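Local coordinates for protein BH2851 (Bacillus halodurans, PDB 2GFG) that is of unknown function but probably binds and processes a phosphorylated substrate within the antiparallel barrel of the CYTH family, to which adenylate cyclases also belong, at residues 6-11 against 72-77; 31-36 against 123-128; 53-58 against 66-71. One frame throughout, in Å; residues are numbered along the deposited sequence.

Interaction 1 (6-11 against 72-77); sequences IEIERK and HPAGLL
I6, L76 and E7 carry this antiparallel joint between strand 4-14 and the start of strand 76-83. L76 contributes through its backbone, while its side chain shares the face of E7 and its CD2 packs on Q70 and P71. E7 N reaches L76 O at 2.8 Å, almost perfectly straight (177°), and L76 N returns a longer bond of 3.2 Å to E7 O, on a lone pair. I6 CG1 stands beside the backbone N (chi1 -52°), and a second bend at chi2 (-57°) brings I6 CD1 over one face of the H72 imidazole, 3.6 Å from the ring centroid, a CH-pi contact. I6 CG2 lies 3.1 Å from A74 O. P73 CD takes the opposite ring face, while H72 ND1 makes a weak bond to A74 O. An alanine in place of H72 would take away both the ring beneath I6 CD1 and that weak bond, and would probably loosen the turn leading into strand 76-83. At G75, where phi is positive, a CB would collide with E7 O and I8 CD1. E7 OE2 forms a salt bridge with K69 NZ, yet lies 3.0 Å from E9 OE1. E78 adds further like charge, which could raise the pKa of one carboxylate. E7, E9 and K11 fit the ExExK signature of CYTH proteins, and the acidic pair may serve a metal ion, as the corresponding glutamates do in relatives.

Interaction 2 (31-36 against 123-128); sequences GDFKLQ and STSRAE. With EDO (1,2-ethanediol), chain G.
Q36 is the side chain to follow through this pairing of strand 34-42 with strand 117-131. Its chi1 of 66° sets CG in the crowded position between the backbone N and the carbonyl carbon, and the chain then runs out extended. Q36 CB skirts T124 O; Q36 CG lies 3.6 Å from that same oxygen and packs alongside T124 CB, the two side chains pointing the same way. At the tip, Q36 NE2 sits over the centre of the R126 guanidinium, 3.5 Å from R126 CZ, with the amide and guanidinium planes turned 64° apart. Since Q36 NE2 and the guanidinium nitrogens are all donors, this is contact over a face and not a bond; a water 2.8 Å from Q36 NE2 accepts its hydrogen bond and also meets T124 OG1. S141 holds T124 OG1 further, and a salt bridge from R126 NE to D139 probably fixes the guanidinium. R126 NH2 bonds weakly to an unidentified ligand, and Q36, T124 and R126 probably line the polar barrel interior, consistent with the anion-binding tunnel of CYTH proteins.

The backbone makes four bonds in two hydrogen-bonded pairs, K34/R126 and Q36/T124. On the face of L35 and S125, A127 CB stands over the F33 ring, 3.6 Å from its centroid and 7° off the normal, a CH-pi contact. A 1,2-ethanediol, probably from the crystallisation liquor, puts O2 over the opposite face, toward the rim, while its O1 hydrogen-bonds S125 OG at 2.8 Å. K34, bent at chi2, turns NZ back to hydrogen-bond G31 O. Within the barrel, strand 54-60 flanks 34-42, strand 134-143 flanks 117-131, and I28 of the preceding loop touches both F33 and A127.

Interaction 3 (53-58 against 66-71); sequences SALRIR and FTLKQP. With EDO (1,2-ethanediol), chain F.
A54 O is gripped by two hydrogen bonds. K69 N lies 2.8 Å from A54 O, in the carbonyl plane, and a water donates to A54 O at 2.7 Å. L68 CA adds a CA-H...O contact to the same oxygen. The water also donates to T67 O, bridging two carbonyls on opposite strands of the hairpin 54-60/63-71. With the pairs A54/K69 and R56/T67 each closed by two backbone bonds, the ladder is regular and the side chains sort cleanly between its faces.

One face is apolar. F66, its CG anti to the backbone N (chi1 -164°), crosses obliquely to I57 and L55: F66 CD1 comes 3.4 Å from I57 CG1, and F66 CE1 lies 3.7 Å from L55 CD1. Helix 101-108 covers this layer, V102 touching L55 and F66, and A105 touching L68.

The other face, with A54, R56, T67 and K69, is polar and largely basic. R56 leaves the strand in the crowded position (chi1 64°) and extends to NE, alongside T67; a second water joins R56 NE to T67 OG1, which N80 also holds. The R56 guanidinium has R58 NH2 above the centre of one face, while K69 NZ stands at its edge, 3.4 Å from R56 NH1. The salt bridge to E7 would partly offset the charge of K69, and E78 makes a long, weak pair with R56. N38 holds R58 NE, and R58 NH1 bonds weakly (3.3 Å) to O1 of a 1,2-ethanediol. Such clustered like charges would favour an anionic guest, consistent with phosphate binding in CYTH barrels; an unidentified ligand beside R56, probably from the crystallisation liquor, may mark the pocket.

How the interactions relate
All three contacts belong to one antiparallel sheet of eight strands closed into the CYTH barrel. Interactions 1 and 2 lie on opposite sides of the chain's centre, their own centres about 22 Å apart, and do not touch. Interaction 3 sits about 13 Å from the first and about 19 Å from the second, centre to centre, and touches both: through strand 63-71 beside 76-83, and through strand 54-60 beside 34-42. Along the sequence, interactions 1 and 2 alternate their segments, whereas the hairpin of interaction 3 is nested inside both loops. Charged groups from all three, E7, R126 and R56, lie near bound unidentified ligand of probable crystallisation origin, which may mark a shared polar pocket.

Interaction 1 (6-11 against 72-77)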
loop_
_atom_site.group_PDB
_atom_site.type_symbol
_atom_site.label_atom_id
_atom_site.label_comp_id
_atom_site.label_asym_id
_atom_site.label_seq_id
_atom_site.Cartn_x
_atom_site.Cartn_y
_atom_site.Cartn_z
ATOM N N ILE A 6 -13.008 3.011 -0.884
ATOM C CA ILE A 6 -12.455 4.197 -0.270
ATOM C C ILE A 6 -11.528 3.775 0.857
ATOM O O ILE A 6 -11.927 3.035 1.758
ATOM C CB ILE A 6 -13.576 5.131 0.291
ATOM C CG1 ILE A 6 -14.631 5.436 -0.796
ATOM C CG2 ILE A 6 -12.978 6.422 0.835
ATOM C CD1 ILE A 6 -14.064 6.077 -2.077
ATOM N N GLU A 7 -10.283 4.246 0.791
ATOM C CA GLU A 7 -9.260 3.906 1.765
ATOM C C GLU A 7 -9.071 5.067 2.767
ATOM O O GLU A 7 -8.605 6.142 2.393
ATOM C CB GLU A 7 -7.939 3.597 1.040
ATOM C CG GLU A 7 -6.771 3.202 1.955
ATOM C CD GLU A 7 -5.561 2.698 1.168
ATOM O OE1 GLU A 7 -5.694 1.671 0.462
ATOM O OE2 GLU A 7 -4.478 3.325 1.262
ATOM N N ILE A 8 -9.545 4.859 4.007
ATOM C CA ILE A 8 -9.284 5.779 5.130
ATOM C C ILE A 8 -8.198 5.127 6.005
ATOM O O ILE A 8 -8.445 4.109 6.652
ATOM C CB ILE A 8 -10.545 6.026 5.997
ATOM C CG1 ILE A 8 -11.793 6.318 5.119
ATOM C CG2 ILE A 8 -10.289 7.163 7.017
ATOM C CD1 ILE A 8 -11.739 7.605 4.364
ATOM N N GLU A 9 -7.016 5.744 6.047
ATOM C CA GLU A 9 -5.831 5.107 6.625
ATOM C C GLU A 9 -5.032 6.060 7.531
ATOM O O GLU A 9 -4.783 7.208 7.168
ATOM C CB GLU A 9 -4.933 4.597 5.488
ATOM C CG GLU A 9 -3.676 3.846 5.932
ATOM C CD GLU A 9 -2.759 3.520 4.757
ATOM O OE1 GLU A 9 -3.168 2.710 3.884
ATOM O OE2 GLU A 9 -1.635 4.079 4.704
ATOM N N ARG A 10 -4.628 5.550 8.705
ATOM C CA ARG A 10 -3.664 6.233 9.590
ATOM C C ARG A 10 -2.448 5.333 9.752
ATOM O O ARG A 10 -2.577 4.125 9.770
ATOM C CB ARG A 10 -4.288 6.534 10.947
ATOM C CG ARG A 10 -5.513 7.465 10.894
ATOM C CD ARG A 10 -5.144 8.883 10.410
ATOM N NE ARG A 10 -6.312 9.777 10.375
ATOM C CZ ARG A 10 -7.244 9.791 9.408
ATOM N NH1 ARG A 10 -7.180 8.946 8.378
ATOM N NH2 ARG A 10 -8.256 10.649 9.483
ATOM N N LYS A 11 -1.277 5.933 9.916
ATOM C CA LYS A 11 -0.008 5.194 9.794
ATOM C C LYS A 11 1.128 5.857 10.547
ATOM O O LYS A 11 1.163 7.064 10.681
ATOM C CB LYS A 11 0.379 5.094 8.306
ATOM C CG LYS A 11 0.193 6.429 7.547
ATOM C CD LYS A 11 0.705 6.394 6.130
ATOM C CE LYS A 11 0.347 7.716 5.407
ATOM N NZ LYS A 11 1.049 7.878 4.108
ATOM N N HIS A 72 -9.495 11.583 -3.532
ATOM C CA HIS A 72 -10.947 11.455 -3.379
ATOM C C HIS A 72 -11.371 12.360 -2.223
ATOM O O HIS A 72 -10.570 12.597 -1.319
ATOM C CB HIS A 72 -11.306 9.996 -3.074
ATOM C CG HIS A 72 -12.733 9.652 -3.350
ATOM N ND1 HIS A 72 -13.672 9.507 -2.348
ATOM C CD2 HIS A 72 -13.387 9.424 -4.513
ATOM C CE1 HIS A 72 -14.839 9.203 -2.885
ATOM N NE2 HIS A 72 -14.693 9.144 -4.198
ATOM N N PRO A 73 -12.611 12.940 -2.281
ATOM C CA PRO A 73 -13.064 13.826 -1.185
ATOM C C PRO A 73 -12.705 13.299 0.219
ATOM O O PRO A 73 -12.042 13.999 0.986
ATOM C CB PRO A 73 -14.574 13.875 -1.388
ATOM C CG PRO A 73 -14.744 13.767 -2.873
ATOM C CD PRO A 73 -13.607 12.881 -3.374
ATOM N N ALA A 74 -13.069 12.042 0.496
ATOM C CA ALA A 74 -12.693 11.366 1.742
ATOM C C ALA A 74 -11.680 10.253 1.438
ATOM O O ALA A 74 -11.983 9.323 0.703
ATOM C CB ALA A 74 -13.915 10.793 2.410
ATOM N N GLY A 75 -10.463 10.390 1.969
ATOM C CA GLY A 75 -9.413 9.386 1.783
ATOM C C GLY A 75 -8.923 9.307 0.345
ATOM O O GLY A 75 -8.830 10.335 -0.350
ATOM N N LEU A 76 -8.572 8.091 -0.087
ATOM C CA LEU A 76 -8.185 7.831 -1.466
ATOM C C LEU A 76 -9.143 6.822 -2.092
ATOM O O LEU A 76 -9.640 5.919 -1.414
ATOM C CB LEU A 76 -6.751 7.273 -1.537
ATOM C CG LEU A 76 -5.578 8.163 -1.114
ATOM C CD1 LEU A 76 -4.266 7.411 -1.321
ATOM C CD2 LEU A 76 -5.556 9.517 -1.877
ATOM N N LEU A 77 -9.405 6.995 -3.389
ATOM C CA LEU A 77 -10.179 6.022 -4.168
ATOM C C LEU A 77 -9.242 4.944 -4.668
ATOM O O LEU A 77 -8.287 5.233 -5.409
ATOM C CB LEU A 77 -10.865 6.702 -5.352
ATOM C CG LEU A 77 -11.529 5.799 -6.410
ATOM C CD1 LEU A 77 -12.526 4.838 -5.779
ATOM C CD2 LEU A 77 -12.203 6.658 -7.470
#

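Interaction 2 (31-36 against 123-128)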
loop_
_atom_site.group_PDB
_atom_site.type_symbol
_atom_site.label_atom_id
_atom_site.label_comp_id
_atom_site.label_asym_id
_atom_site.label_seq_id
_atom_site.Cartn_x
_atom_site.Cartn_y
_atom_site.Cartn_z
ATOM N N GLY A 31 2.980 -17.242 11.930
ATOM C CA GLY A 31 2.177 -17.729 10.801
ATOM C C GLY A 31 1.080 -16.774 10.336
ATOM O O GLY A 31 0.498 -16.969 9.257
ATOM N N ASP A 32 0.759 -15.772 11.163
ATOM C CA ASP A 32 -0.226 -14.731 10.787
ATOM C C ASP A 32 0.336 -13.755 9.756
ATOM O O ASP A 32 -0.422 -13.102 9.038
ATOM C CB ASP A 32 -0.699 -13.963 12.027
ATOM C CG ASP A 32 -1.483 -14.841 12.996
ATOM O OD1 ASP A 32 -2.268 -15.691 12.525
ATOM O OD2 ASP A 32 -1.326 -14.666 14.226
ATOM N N PHE A 33 1.665 -13.631 9.713
ATOM C CA PHE A 33 2.329 -12.778 8.731
ATOM C C PHE A 33 2.317 -13.418 7.344
ATOM O O PHE A 33 2.773 -14.558 7.167
ATOM C CB PHE A 33 3.768 -12.470 9.161
ATOM C CG PHE A 33 3.868 -11.383 10.192
ATOM C CD1 PHE A 33 4.072 -10.063 9.808
ATOM C CD2 PHE A 33 3.715 -11.671 11.548
ATOM C CE1 PHE A 33 4.153 -9.036 10.768
ATOM C CE2 PHE A 33 3.787 -10.651 12.512
ATOM C CZ PHE A 33 4.004 -9.332 12.112
ATOM N N LYS A 34 1.748 -12.691 6.371
ATOM C CA LYS A 34 1.709 -13.128 4.975
ATOM C C LYS A 34 2.614 -12.220 4.136
ATOM O O LYS A 34 2.667 -11.020 4.355
ATOM C CB LYS A 34 0.274 -13.077 4.431
ATOM C CG LYS A 34 -0.802 -13.701 5.359
ATOM C CD LYS A 34 -0.512 -15.160 5.684
ATOM C CE LYS A 34 -1.608 -15.764 6.565
ATOM N NZ LYS A 34 -1.247 -17.134 7.059
ATOM N N LEU A 35 3.281 -12.806 3.155
ATOM C CA LEU A 35 4.226 -12.080 2.306
ATOM C C LEU A 35 3.551 -11.613 1.028
ATOM O O LEU A 35 2.762 -12.345 0.433
ATOM C CB LEU A 35 5.431 -12.981 1.974
ATOM C CG LEU A 35 6.544 -12.430 1.073
ATOM C CD1 LEU A 35 7.066 -11.067 1.547
ATOM C CD2 LEU A 35 7.693 -13.449 0.998
ATOM N N GLN A 36 3.805 -10.353 0.655
ATOM C CA GLN A 36 3.313 -9.797 -0.607
ATOM C C GLN A 36 4.389 -8.934 -1.276
ATOM O O GLN A 36 5.269 -8.380 -0.601
ATOM C CB GLN A 36 2.048 -8.970 -0.371
ATOM C CG GLN A 36 2.284 -7.676 0.467
ATOM C CD GLN A 36 1.007 -7.108 1.052
ATOM O OE1 GLN A 36 0.053 -7.835 1.318
ATOM N NE2 GLN A 36 0.989 -5.805 1.267
ATOM N N SER A 123 8.800 -5.509 -1.061
ATOM C CA SER A 123 8.181 -6.675 -0.415
ATOM C C SER A 123 7.720 -6.329 0.989
ATOM O O SER A 123 8.411 -5.621 1.708
ATOM C CB SER A 123 9.161 -7.843 -0.361
ATOM O OG SER A 123 9.457 -8.313 -1.663
ATOM N N THR A 124 6.558 -6.860 1.381
ATOM C CA THR A 124 6.008 -6.633 2.730
ATOM C C THR A 124 5.522 -7.932 3.369
ATOM O O THR A 124 4.825 -8.727 2.738
ATOM C CB THR A 124 4.837 -5.621 2.715
ATOM O OG1 THR A 124 5.300 -4.355 2.227
ATOM C CG2 THR A 124 4.254 -5.428 4.137
ATOM N N SER A 125 5.924 -8.141 4.622
ATOM C CA SER A 125 5.388 -9.193 5.452
ATOM C C SER A 125 4.346 -8.551 6.353
ATOM O O SER A 125 4.669 -7.662 7.146
ATOM C CB SER A 125 6.489 -9.826 6.278
ATOM O OG SER A 125 5.993 -10.895 7.031
ATOM N N ARG A 126 3.091 -8.997 6.228
ATOM C CA ARG A 126 1.955 -8.302 6.851
ATOM C C ARG A 126 1.127 -9.193 7.758
ATOM O O ARG A 126 0.740 -10.284 7.378
ATOM C CB ARG A 126 1.048 -7.717 5.767
ATOM C CG ARG A 126 -0.255 -7.071 6.317
ATOM C CD ARG A 126 -1.031 -6.351 5.243
ATOM N NE ARG A 126 -0.322 -5.177 4.736
ATOM C CZ ARG A 126 -0.810 -4.331 3.827
ATOM N NH1 ARG A 126 -2.019 -4.532 3.284
ATOM N NH2 ARG A 126 -0.084 -3.292 3.442
ATOM N N ALA A 127 0.823 -8.674 8.948
ATOM C CA ALA A 127 -0.160 -9.263 9.839
ATOM C C ALA A 127 -1.331 -8.277 9.975
ATOM O O ALA A 127 -1.119 -7.073 10.035
ATOM C CB ALA A 127 0.455 -9.540 11.181
ATOM N N GLU A 128 -2.561 -8.799 9.960
ATOM C CA GLU A 128 -3.775 -7.963 10.103
ATOM C C GLU A 128 -4.661 -8.493 11.201
ATOM O O GLU A 128 -4.827 -9.696 11.336
ATOM C CB GLU A 128 -4.577 -7.926 8.795
ATOM C CG GLU A 128 -3.869 -7.265 7.645
ATOM C CD GLU A 128 -4.777 -7.070 6.421
ATOM O OE1 GLU A 128 -5.885 -6.520 6.576
ATOM O OE2 GLU A 128 -4.367 -7.454 5.310
HETATM C C1 EDO G . 8.339 -11.958 9.244
HETATM O O1 EDO G . 6.940 -12.263 9.251
HETATM C C2 EDO G . 8.554 -10.481 9.589
HETATM O O2 EDO G . 7.889 -10.135 10.820
HETATM O O HOH W 1 -2.765 -11.540 9.188
HETATM O O HOH W 2 2.698 -3.579 1.162
#

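Interaction 3 (53-58 against 66-71)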
loop_
_atom_site.group_PDB
_atom_site.type_symbol
_atom_site.label_atom_id
_atom_site.label_comp_id
_atom_site.label_asym_id
_atom_site.label_seq_id
_atom_site.Cartn_x
_atom_site.Cartn_y
_atom_site.Cartn_z
ATOM N N SER A 53 -1.168 10.151 -7.076
ATOM C CA SER A 53 -1.667 8.809 -7.338
ATOM C C SER A 53 -0.548 7.795 -7.319
ATOM O O SER A 53 0.643 8.152 -7.434
ATOM C CB SER A 53 -2.378 8.765 -8.687
ATOM O OG SER A 53 -3.547 9.563 -8.664
ATOM N N ALA A 54 -0.930 6.522 -7.177
ATOM C CA ALA A 54 0.015 5.420 -7.133
ATOM C C ALA A 54 -0.558 4.207 -7.858
ATOM O O ALA A 54 -1.728 3.821 -7.628
ATOM C CB ALA A 54 0.351 5.064 -5.688
ATOM N N LEU A 55 0.268 3.601 -8.718
ATOM C CA LEU A 55 -0.121 2.441 -9.508
ATOM C C LEU A 55 0.810 1.285 -9.180
ATOM O O LEU A 55 2.036 1.428 -9.254
ATOM C CB LEU A 55 -0.035 2.773 -11.000
ATOM C CG LEU A 55 -0.546 1.735 -12.008
ATOM C CD1 LEU A 55 -2.027 1.597 -11.935
ATOM C CD2 LEU A 55 -0.126 2.128 -13.422
ATOM N N ARG A 56 0.232 0.145 -8.810
ATOM C CA ARG A 56 1.015 -1.061 -8.519
ATOM C C ARG A 56 0.338 -2.313 -9.030
ATOM O O ARG A 56 -0.869 -2.314 -9.316
ATOM C CB ARG A 56 1.246 -1.208 -7.002
ATOM C CG ARG A 56 -0.048 -1.429 -6.185
ATOM C CD ARG A 56 0.227 -1.946 -4.786
ATOM N NE ARG A 56 -1.029 -2.356 -4.120
ATOM C CZ ARG A 56 -1.602 -1.737 -3.068
ATOM N NH1 ARG A 56 -0.983 -0.742 -2.418
ATOM N NH2 ARG A 56 -2.764 -2.193 -2.599
ATOM N N ILE A 57 1.137 -3.363 -9.190
ATOM C CA ILE A 57 0.631 -4.726 -9.299
ATOM C C ILE A 57 1.104 -5.491 -8.053
ATOM O O ILE A 57 2.299 -5.566 -7.794
ATOM C CB ILE A 57 1.140 -5.434 -10.579
ATOM C CG1 ILE A 57 0.493 -4.809 -11.816
ATOM C CG2 ILE A 57 0.836 -6.950 -10.521
ATOM C CD1 ILE A 57 1.090 -5.281 -13.140
ATOM N N ARG A 58 0.152 -5.993 -7.262
ATOM C CA ARG A 58 0.468 -6.762 -6.050
ATOM C C ARG A 58 0.443 -8.247 -6.329
ATOM O O ARG A 58 -0.470 -8.743 -6.969
ATOM C CB ARG A 58 -0.520 -6.447 -4.928
ATOM C CG ARG A 58 -0.261 -7.257 -3.609
ATOM C CD ARG A 58 -1.052 -6.712 -2.444
ATOM N NE ARG A 58 -0.526 -5.428 -1.989
ATOM C CZ ARG A 58 -0.990 -4.741 -0.942
ATOM N NH1 ARG A 58 -2.017 -5.192 -0.228
ATOM N NH2 ARG A 58 -0.417 -3.582 -0.611
ATOM N N PHE A 66 -4.011 -5.688 -9.867
ATOM C CA PHE A 66 -3.646 -4.392 -10.441
ATOM C C PHE A 66 -4.416 -3.322 -9.690
ATOM O O PHE A 66 -5.632 -3.394 -9.600
ATOM C CB PHE A 66 -4.024 -4.390 -11.944
ATOM C CG PHE A 66 -3.365 -3.282 -12.778
ATOM C CD1 PHE A 66 -2.096 -2.754 -12.451
ATOM C CD2 PHE A 66 -3.948 -2.903 -14.006
ATOM C CE1 PHE A 66 -1.486 -1.810 -13.268
ATOM C CE2 PHE A 66 -3.335 -1.952 -14.832
ATOM C CZ PHE A 66 -2.118 -1.401 -14.468
ATOM N N THR A 67 -3.704 -2.338 -9.125
ATOM C CA THR A 67 -4.347 -1.336 -8.240
ATOM C C THR A 67 -3.891 0.082 -8.519
ATOM O O THR A 67 -2.685 0.368 -8.554
ATOM C CB THR A 67 -4.098 -1.667 -6.739
ATOM O OG1 THR A 67 -4.770 -2.876 -6.408
ATOM C CG2 THR A 67 -4.613 -0.543 -5.821
ATOM N N LEU A 68 -4.868 0.961 -8.743
ATOM C CA LEU A 68 -4.638 2.395 -8.783
ATOM C C LEU A 68 -5.174 3.015 -7.485
ATOM O O LEU A 68 -6.213 2.584 -6.969
ATOM C CB LEU A 68 -5.349 3.017 -9.994
ATOM C CG LEU A 68 -5.287 4.552 -10.143
ATOM C CD1 LEU A 68 -3.852 5.041 -10.313
ATOM C CD2 LEU A 68 -6.154 5.009 -11.314
ATOM N N LYS A 69 -4.422 3.975 -6.934
ATOM C CA LYS A 69 -4.886 4.818 -5.816
ATOM C C LYS A 69 -4.825 6.241 -6.271
ATOM O O LYS A 69 -3.790 6.675 -6.749
ATOM C CB LYS A 69 -3.992 4.656 -4.593
ATOM C CG LYS A 69 -4.107 3.323 -3.904
ATOM C CD LYS A 69 -3.159 3.241 -2.697
ATOM C CE LYS A 69 -3.271 1.893 -1.993
ATOM N NZ LYS A 69 -2.460 1.828 -0.739
ATOM N N GLN A 70 -5.945 6.969 -6.148
ATOM C CA GLN A 70 -6.009 8.395 -6.559
ATOM C C GLN A 70 -6.754 9.226 -5.511
ATOM O O GLN A 70 -7.415 8.665 -4.638
ATOM C CB GLN A 70 -6.682 8.535 -7.942
ATOM C CG GLN A 70 -8.134 8.057 -7.996
ATOM C CD GLN A 70 -8.671 7.991 -9.416
ATOM O OE1 GLN A 70 -8.886 6.903 -9.956
ATOM N NE2 GLN A 70 -8.869 9.165 -10.041
ATOM N N PRO A 71 -6.600 10.571 -5.558
ATOM C CA PRO A 71 -7.317 11.441 -4.612
ATOM C C PRO A 71 -8.858 11.305 -4.663
ATOM O O PRO A 71 -9.428 10.940 -5.698
ATOM C CB PRO A 71 -6.887 12.848 -5.037
ATOM C CG PRO A 71 -5.585 12.662 -5.686
ATOM C CD PRO A 71 -5.660 11.351 -6.395
HETATM C C1 EDO F . -4.346 -7.923 -1.548
HETATM O O1 EDO F . -3.964 -7.882 -0.167
HETATM C C2 EDO F . -4.853 -6.546 -1.993
HETATM O O2 EDO F . -5.404 -6.624 -3.317
HETATM O O HOH W 3 -1.551 1.701 -5.898
HETATM O O HOH W 4 -2.958 -4.439 -5.309
#